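Local structure of phosphate-specific transport system accessory protein PhoU homolog (Streptococcus pneumoniae, 2I0M) at residues A33-I46 with M97-E109. The protein probably takes part in regulating phosphate uptake, and is a homodimeric, all-helical cytoplasmic protein of the PhoU family that binds zinc. Residues are numbered along the deposited sequence; the frame is centred on the assembly and turned at random.
Sequences ALASKDKEMAELII and MAGIAKAVLQLKE
With its CG lying opposite the carbonyl carbon (chi1 -68°) and the chain extended beyond, Lys39 stretches along Val104 O to the carbonyls of Leu105 and Leu107, while a like first torsion puts CG1 of Ile46 against Ala98 and Ala101, and the extended second torsion carries CD1 on to Leu105. The contact illustrates how a helical hairpin packs on the next helix in the PhoU helical bundle: helices 5-35 and 39-66 turn at residues 36-38, and residues 39-46 run roughly antiparallel to 97-105, their axes at 145° and 8.5 Å at closest approach. Alanines where the backbones come nearest allow this approach. Ala42 faces Ala101, their CB atoms 3.9 Å apart, and the Ala42 methyl also rests 3.3 Å from Ala101 O. Around them, Ile46 is a knob in the hole formed by Ala98, Ala101, Lys102 and Leu105, its CD1 meeting Leu105 CD1 tip to tip at 3.6 Å. Ile45 lays CG2 against Ala101 CB and Ala98 CA. Val104 divides its two methyls: CG1 turns to Ala33 O and Ala42 CB, CG2 to Leu34, whose other neighbours include Leu119 of helix 117-136. Within the turn, Asp38 serves as N-cap of helix 39-66, its OD2 receiving Met41 N at 2.9 Å from above the carboxylate plane. Lys37, whose positive phi breaks the helical path after helix 5-35, lays CE on Leu107 CD1, and its NZ hydrogen-bonds to Leu34 O and to the hydroxyl of Tyr183. Across the contact, Lys39 NZ donates weakly to Leu105 O and, at 2.7 Å, to Leu107 O, nearly in line with that carbonyl (161°).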
ATOM      1  N   ALA A  33     -10.835  14.338  15.312  1.00 42.15           N
ATOM      2  CA  ALA A  33     -11.779  13.430  15.974  1.00 42.25           C
ATOM      3  C   ALA A  33     -11.080  12.549  17.014  1.00 42.21           C
ATOM      4  O   ALA A  33     -11.697  12.167  18.006  1.00 42.68           O
ATOM      5  CB  ALA A  33     -12.549  12.579  14.967  1.00 42.14           C
ATOM      6  N   LEU A  34      -9.797  12.260  16.790  1.00 41.78           N
ATOM      7  CA  LEU A  34      -8.972  11.468  17.706  1.00 41.67           C
ATOM      8  C   LEU A  34      -8.510  12.270  18.919  1.00 41.75           C
ATOM      9  O   LEU A  34      -8.559  11.763  20.036  1.00 41.72           O
ATOM     10  CB  LEU A  34      -7.728  10.931  16.983  1.00 41.74           C
ATOM     11  CG  LEU A  34      -6.978   9.680  17.460  1.00 41.77           C
ATOM     12  CD1 LEU A  34      -5.545   9.749  16.979  1.00 42.67           C
ATOM     13  CD2 LEU A  34      -6.993   9.447  18.962  1.00 42.39           C
ATOM     14  N   ALA A  35      -8.029  13.495  18.689  1.00 41.73           N
ATOM     15  CA  ALA A  35      -7.571  14.377  19.765  1.00 41.93           C
ATOM     16  C   ALA A  35      -8.710  14.743  20.708  1.00 42.10           C
ATOM     17  O   ALA A  35      -8.525  14.770  21.922  1.00 42.13           O
ATOM     18  CB  ALA A  35      -6.931  15.644  19.202  1.00 41.63           C
ATOM     19  N   SER A  36      -9.883  15.016  20.142  1.00 42.33           N
ATOM     20  CA  SER A  36     -11.029  15.456  20.919  1.00 42.67           C
ATOM     21  C   SER A  36     -11.980  14.323  21.298  1.00 43.05           C
ATOM     22  O   SER A  36     -13.010  14.570  21.925  1.00 43.15           O
ATOM     23  CB  SER A  36     -11.781  16.573  20.183  1.00 42.60           C
ATOM     24  OG  SER A  36     -12.353  16.116  18.976  1.00 42.94           O
ATOM     25  N   LYS A  37     -11.638  13.089  20.928  1.00 43.63           N
ATOM     26  CA  LYS A  37     -12.487  11.915  21.210  1.00 44.35           C
ATOM     27  C   LYS A  37     -13.931  12.104  20.727  1.00 44.63           C
ATOM     28  O   LYS A  37     -14.887  11.719  21.407  1.00 44.77           O
ATOM     29  CB  LYS A  37     -12.454  11.552  22.708  1.00 44.41           C
ATOM     30  CG  LYS A  37     -11.438  10.474  23.083  1.00 45.09           C
ATOM     31  CD  LYS A  37     -10.029  11.032  23.185  1.00 45.96           C
ATOM     32  CE  LYS A  37      -8.996   9.997  22.782  1.00 44.88           C
ATOM     33  NZ  LYS A  37      -7.630  10.588  22.747  1.00 45.07           N
ATOM     34  N   ASP A  38     -14.072  12.704  19.546  1.00 44.93           N
ATOM     35  CA  ASP A  38     -15.374  13.026  18.974  1.00 45.10           C
ATOM     36  C   ASP A  38     -15.896  11.846  18.148  1.00 45.34           C
ATOM     37  O   ASP A  38     -15.653  11.749  16.933  1.00 45.17           O
ATOM     38  CB  ASP A  38     -15.252  14.294  18.127  1.00 45.19           C
ATOM     39  CG  ASP A  38     -16.585  14.793  17.590  1.00 45.93           C
ATOM     40  OD1 ASP A  38     -16.620  15.959  17.145  1.00 46.88           O
ATOM     41  OD2 ASP A  38     -17.589  14.042  17.592  1.00 46.78           O
ATOM     42  N   LYS A  39     -16.618  10.953  18.821  1.00 45.63           N
ATOM     43  CA  LYS A  39     -17.136   9.737  18.200  1.00 46.16           C
ATOM     44  C   LYS A  39     -18.172  10.005  17.106  1.00 46.41           C
ATOM     45  O   LYS A  39     -18.367   9.184  16.211  1.00 46.68           O
ATOM     46  CB  LYS A  39     -17.690   8.787  19.261  1.00 46.22           C
ATOM     47  CG  LYS A  39     -16.607   8.209  20.164  1.00 46.82           C
ATOM     48  CD  LYS A  39     -17.136   7.089  21.059  1.00 47.14           C
ATOM     49  CE  LYS A  39     -16.094   6.725  22.112  1.00 47.74           C
ATOM     50  NZ  LYS A  39     -16.157   5.295  22.520  1.00 48.32           N
ATOM     51  N   GLU A  40     -18.815  11.164  17.177  1.00 46.59           N
ATOM     52  CA  GLU A  40     -19.791  11.569  16.173  1.00 46.55           C
ATOM     53  C   GLU A  40     -19.102  12.005  14.881  1.00 46.19           C
ATOM     54  O   GLU A  40     -19.542  11.641  13.793  1.00 46.33           O
ATOM     55  CB  GLU A  40     -20.711  12.661  16.729  1.00 46.61           C
ATOM     56  CG  GLU A  40     -21.345  12.266  18.055  1.00 47.63           C
ATOM     57  CD  GLU A  40     -22.498  13.156  18.448  1.00 49.80           C
ATOM     58  OE1 GLU A  40     -23.546  12.620  18.890  1.00 49.68           O
ATOM     59  OE2 GLU A  40     -22.357  14.393  18.317  1.00 51.15           O
ATOM     60  N   MET A  41     -18.012  12.762  15.008  1.00 45.93           N
ATOM     61  CA  MET A  41     -17.205  13.177  13.857  1.00 45.72           C
ATOM     62  C   MET A  41     -16.555  11.973  13.190  1.00 44.90           C
ATOM     63  O   MET A  41     -16.424  11.937  11.967  1.00 44.95           O
ATOM     64  CB  MET A  41     -16.134  14.187  14.280  1.00 46.03           C
ATOM     65  CG  MET A  41     -15.440  14.943  13.142  1.00 46.32           C
ATOM     66  SD  MET A  41     -13.974  15.807  13.770  1.00 47.30           S
ATOM     67  CE  MET A  41     -13.707  17.040  12.509  1.00 47.76           C
ATOM     68  N   ALA A  42     -16.152  10.993  13.997  1.00 44.05           N
ATOM     69  CA  ALA A  42     -15.628   9.738  13.480  1.00 43.30           C
ATOM     70  C   ALA A  42     -16.641   9.053  12.565  1.00 43.09           C
ATOM     71  O   ALA A  42     -16.273   8.561  11.493  1.00 42.52           O
ATOM     72  CB  ALA A  42     -15.208   8.812  14.615  1.00 43.23           C
ATOM     73  N   GLU A  43     -17.909   9.041  12.987  1.00 42.53           N
ATOM     74  CA  GLU A  43     -18.987   8.391  12.232  1.00 42.45           C
ATOM     75  C   GLU A  43     -19.260   9.041  10.879  1.00 41.75           C
ATOM     76  O   GLU A  43     -19.543   8.354   9.908  1.00 41.04           O
ATOM     77  CB  GLU A  43     -20.293   8.346  13.049  1.00 42.72           C
ATOM     78  CG  GLU A  43     -20.714   6.954  13.484  1.00 44.51           C
ATOM     79  CD  GLU A  43     -22.217   6.716  13.326  1.00 47.71           C
ATOM     80  OE1 GLU A  43     -22.791   7.154  12.301  1.00 49.00           O
ATOM     81  OE2 GLU A  43     -22.828   6.077  14.216  1.00 48.13           O
ATOM     82  N   LEU A  44     -19.204  10.371  10.836  1.00 41.73           N
ATOM     83  CA  LEU A  44     -19.377  11.116   9.589  1.00 41.74           C
ATOM     84  C   LEU A  44     -18.211  10.851   8.630  1.00 41.56           C
ATOM     85  O   LEU A  44     -18.409  10.759   7.417  1.00 41.91           O
ATOM     86  CB  LEU A  44     -19.564  12.622   9.851  1.00 41.82           C
ATOM     87  CG  LEU A  44     -20.672  13.072  10.830  1.00 42.59           C
ATOM     88  CD1 LEU A  44     -20.558  14.556  11.174  1.00 42.68           C
ATOM     89  CD2 LEU A  44     -22.108  12.731  10.358  1.00 43.25           C
ATOM     90  N   ILE A  45     -17.005  10.692   9.171  1.00 41.20           N
ATOM     91  CA  ILE A  45     -15.842  10.313   8.350  1.00 40.83           C
ATOM     92  C   ILE A  45     -16.045   8.935   7.710  1.00 40.80           C
ATOM     93  O   ILE A  45     -15.717   8.724   6.531  1.00 41.39           O
ATOM     94  CB  ILE A  45     -14.535  10.268   9.177  1.00 40.55           C
ATOM     95  CG1 ILE A  45     -14.111  11.680   9.587  1.00 40.69           C
ATOM     96  CG2 ILE A  45     -13.417   9.528   8.402  1.00 40.44           C
ATOM     97  CD1 ILE A  45     -13.333  11.731  10.883  1.00 39.88           C
ATOM     98  N   ILE A  46     -16.548   7.996   8.504  1.00 39.98           N
ATOM     99  CA  ILE A  46     -16.736   6.633   8.052  1.00 39.84           C
ATOM    100  C   ILE A  46     -17.764   6.606   6.915  1.00 39.87           C
ATOM    101  O   ILE A  46     -17.535   5.992   5.878  1.00 39.48           O
ATOM    102  CB  ILE A  46     -17.125   5.712   9.232  1.00 39.76           C
ATOM    103  CG1 ILE A  46     -15.968   5.646  10.237  1.00 38.99           C
ATOM    104  CG2 ILE A  46     -17.523   4.308   8.747  1.00 39.41           C
ATOM    105  CD1 ILE A  46     -16.377   5.146  11.616  1.00 36.32           C
ATOM    106  N   MET A  97      -7.637   6.767   6.903  1.00 37.78           N
ATOM    107  CA  MET A  97      -8.217   7.813   7.711  1.00 37.21           C
ATOM    108  C   MET A  97      -9.606   7.408   8.269  1.00 37.96           C
ATOM    109  O   MET A  97      -9.927   7.742   9.416  1.00 38.12           O
ATOM    110  CB  MET A  97      -8.227   9.144   6.945  1.00 37.03           C
ATOM    111  CG  MET A  97      -6.795   9.686   6.613  1.00 35.13           C
ATOM    112  SD  MET A  97      -5.654   9.884   8.037  1.00 30.94           S
ATOM    113  CE  MET A  97      -4.839   8.317   8.180  1.00 35.99           C
ATOM    114  N   ALA A  98     -10.410   6.688   7.480  1.00 37.79           N
ATOM    115  CA  ALA A  98     -11.651   6.078   7.988  1.00 38.27           C
ATOM    116  C   ALA A  98     -11.344   5.017   9.037  1.00 38.53           C
ATOM    117  O   ALA A  98     -12.127   4.827   9.971  1.00 39.41           O
ATOM    118  CB  ALA A  98     -12.488   5.455   6.851  1.00 38.02           C
ATOM    119  N   GLY A  99     -10.214   4.326   8.868  1.00 38.42           N
ATOM    120  CA  GLY A  99      -9.749   3.314   9.814  1.00 38.21           C
ATOM    121  C   GLY A  99      -9.456   3.895  11.183  1.00 38.38           C
ATOM    122  O   GLY A  99      -9.849   3.319  12.188  1.00 38.97           O
ATOM    123  N   ILE A 100      -8.793   5.053  11.211  1.00 38.15           N
ATOM    124  CA  ILE A 100      -8.532   5.813  12.447  1.00 37.37           C
ATOM    125  C   ILE A 100      -9.838   6.269  13.120  1.00 37.68           C
ATOM    126  O   ILE A 100      -9.980   6.225  14.350  1.00 36.91           O
ATOM    127  CB  ILE A 100      -7.633   7.043  12.177  1.00 36.63           C
ATOM    128  CG1 ILE A 100      -6.227   6.609  11.779  1.00 36.18           C
ATOM    129  CG2 ILE A 100      -7.561   7.950  13.405  1.00 36.92           C
ATOM    130  CD1 ILE A 100      -5.193   7.766  11.682  1.00 36.73           C
ATOM    131  N   ALA A 101     -10.787   6.700  12.301  1.00 37.99           N
ATOM    132  CA  ALA A 101     -12.103   7.058  12.791  1.00 38.62           C
ATOM    133  C   ALA A 101     -12.800   5.864  13.438  1.00 38.72           C
ATOM    134  O   ALA A 101     -13.440   6.030  14.465  1.00 39.23           O
ATOM    135  CB  ALA A 101     -12.955   7.664  11.669  1.00 38.95           C
ATOM    136  N   LYS A 102     -12.656   4.668  12.861  1.00 39.16           N
ATOM    137  CA  LYS A 102     -13.216   3.444  13.460  1.00 39.59           C
ATOM    138  C   LYS A 102     -12.562   3.087  14.797  1.00 39.51           C
ATOM    139  O   LYS A 102     -13.246   2.689  15.734  1.00 39.49           O
ATOM    140  CB  LYS A 102     -13.122   2.250  12.510  1.00 39.97           C
ATOM    141  CG  LYS A 102     -13.795   2.458  11.169  1.00 41.60           C
ATOM    142  CD  LYS A 102     -13.775   1.180  10.355  1.00 43.63           C
ATOM    143  CE  LYS A 102     -14.221   1.431   8.926  1.00 44.65           C
ATOM    144  NZ  LYS A 102     -14.582   0.156   8.252  1.00 45.32           N
ATOM    145  N   ALA A 103     -11.242   3.232  14.880  1.00 39.52           N
ATOM    146  CA  ALA A 103     -10.525   2.999  16.132  1.00 39.66           C
ATOM    147  C   ALA A 103     -10.962   3.972  17.243  1.00 39.98           C
ATOM    148  O   ALA A 103     -10.942   3.616  18.415  1.00 40.19           O
ATOM    149  CB  ALA A 103      -9.021   3.069  15.909  1.00 39.09           C
ATOM    150  N   VAL A 104     -11.353   5.190  16.863  1.00 40.30           N
ATOM    151  CA  VAL A 104     -11.844   6.199  17.804  1.00 40.62           C
ATOM    152  C   VAL A 104     -13.168   5.768  18.438  1.00 41.27           C
ATOM    153  O   VAL A 104     -13.455   6.128  19.574  1.00 41.72           O
ATOM    154  CB  VAL A 104     -11.970   7.607  17.137  1.00 40.39           C
ATOM    155  CG1 VAL A 104     -12.779   8.578  18.011  1.00 39.89           C
ATOM    156  CG2 VAL A 104     -10.585   8.185  16.825  1.00 39.30           C
ATOM    157  N   LEU A 105     -13.961   4.990  17.704  1.00 42.03           N
ATOM    158  CA  LEU A 105     -15.237   4.468  18.211  1.00 42.56           C
ATOM    159  C   LEU A 105     -15.031   3.334  19.213  1.00 42.92           C
ATOM    160  O   LEU A 105     -15.923   3.020  19.999  1.00 43.18           O
ATOM    161  CB  LEU A 105     -16.115   3.958  17.064  1.00 42.49           C
ATOM    162  CG  LEU A 105     -16.497   4.859  15.891  1.00 42.41           C
ATOM    163  CD1 LEU A 105     -17.300   4.046  14.884  1.00 42.31           C
ATOM    164  CD2 LEU A 105     -17.283   6.068  16.354  1.00 42.82           C
ATOM    165  N   GLN A 106     -13.853   2.729  19.172  1.00 43.49           N
ATOM    166  CA  GLN A 106     -13.523   1.601  20.027  1.00 44.26           C
ATOM    167  C   GLN A 106     -12.780   2.055  21.279  1.00 44.86           C
ATOM    168  O   GLN A 106     -12.531   1.255  22.193  1.00 44.78           O
ATOM    169  CB  GLN A 106     -12.706   0.566  19.242  1.00 44.25           C
ATOM    170  CG  GLN A 106     -13.408   0.026  17.990  1.00 44.37           C
ATOM    171  CD  GLN A 106     -14.670  -0.759  18.319  1.00 45.03           C
ATOM    172  OE1 GLN A 106     -14.610  -1.935  18.670  1.00 45.65           O
ATOM    173  NE2 GLN A 106     -15.820  -0.108  18.197  1.00 44.78           N
ATOM    174  N   LEU A 107     -12.440   3.342  21.323  1.00 45.57           N
ATOM    175  CA  LEU A 107     -11.734   3.901  22.468  1.00 46.57           C
ATOM    176  C   LEU A 107     -12.634   4.051  23.698  1.00 47.50           C
ATOM    177  O   LEU A 107     -13.779   4.501  23.604  1.00 47.28           O
ATOM    178  CB  LEU A 107     -11.063   5.233  22.117  1.00 46.10           C
ATOM    179  CG  LEU A 107      -9.801   5.175  21.243  1.00 45.83           C
ATOM    180  CD1 LEU A 107      -9.250   6.574  20.993  1.00 44.45           C
ATOM    181  CD2 LEU A 107      -8.726   4.281  21.857  1.00 44.98           C
ATOM    182  N   LYS A 108     -12.096   3.650  24.844  1.00 48.92           N
ATOM    183  CA  LYS A 108     -12.780   3.787  26.126  1.00 50.49           C
ATOM    184  C   LYS A 108     -12.034   4.786  26.995  1.00 51.57           C
ATOM    185  O   LYS A 108     -10.800   4.823  27.008  1.00 51.49           O
ATOM    186  CB  LYS A 108     -12.885   2.436  26.847  1.00 50.33           C
ATOM    187  CG  LYS A 108     -13.530   1.314  26.033  1.00 50.42           C
ATOM    188  CD  LYS A 108     -15.050   1.446  25.974  1.00 50.72           C
ATOM    189  CE  LYS A 108     -15.695   0.210  25.354  1.00 50.95           C
ATOM    190  NZ  LYS A 108     -15.370   0.059  23.905  1.00 50.75           N
ATOM    191  N   GLU A 109     -12.797   5.603  27.712  1.00 53.21           N
ATOM    192  CA  GLU A 109     -12.233   6.605  28.597  1.00 54.78           C
ATOM    193  C   GLU A 109     -13.077   6.742  29.854  1.00 55.85           C
ATOM    194  O   GLU A 109     -14.142   7.360  29.794  1.00 56.13           O
ATOM    195  CB  GLU A 109     -12.143   7.959  27.893  1.00 54.87           C
ATOM    196  CG  GLU A 109     -10.800   8.247  27.240  1.00 55.56           C
ATOM    197  CD  GLU A 109     -10.253   9.605  27.648  1.00 56.08           C
ATOM    198  OE1 GLU A 109     -10.230   9.899  28.870  1.00 56.33           O
ATOM    199  OE2 GLU A 109      -9.837  10.371  26.754  1.00 56.21           O
TER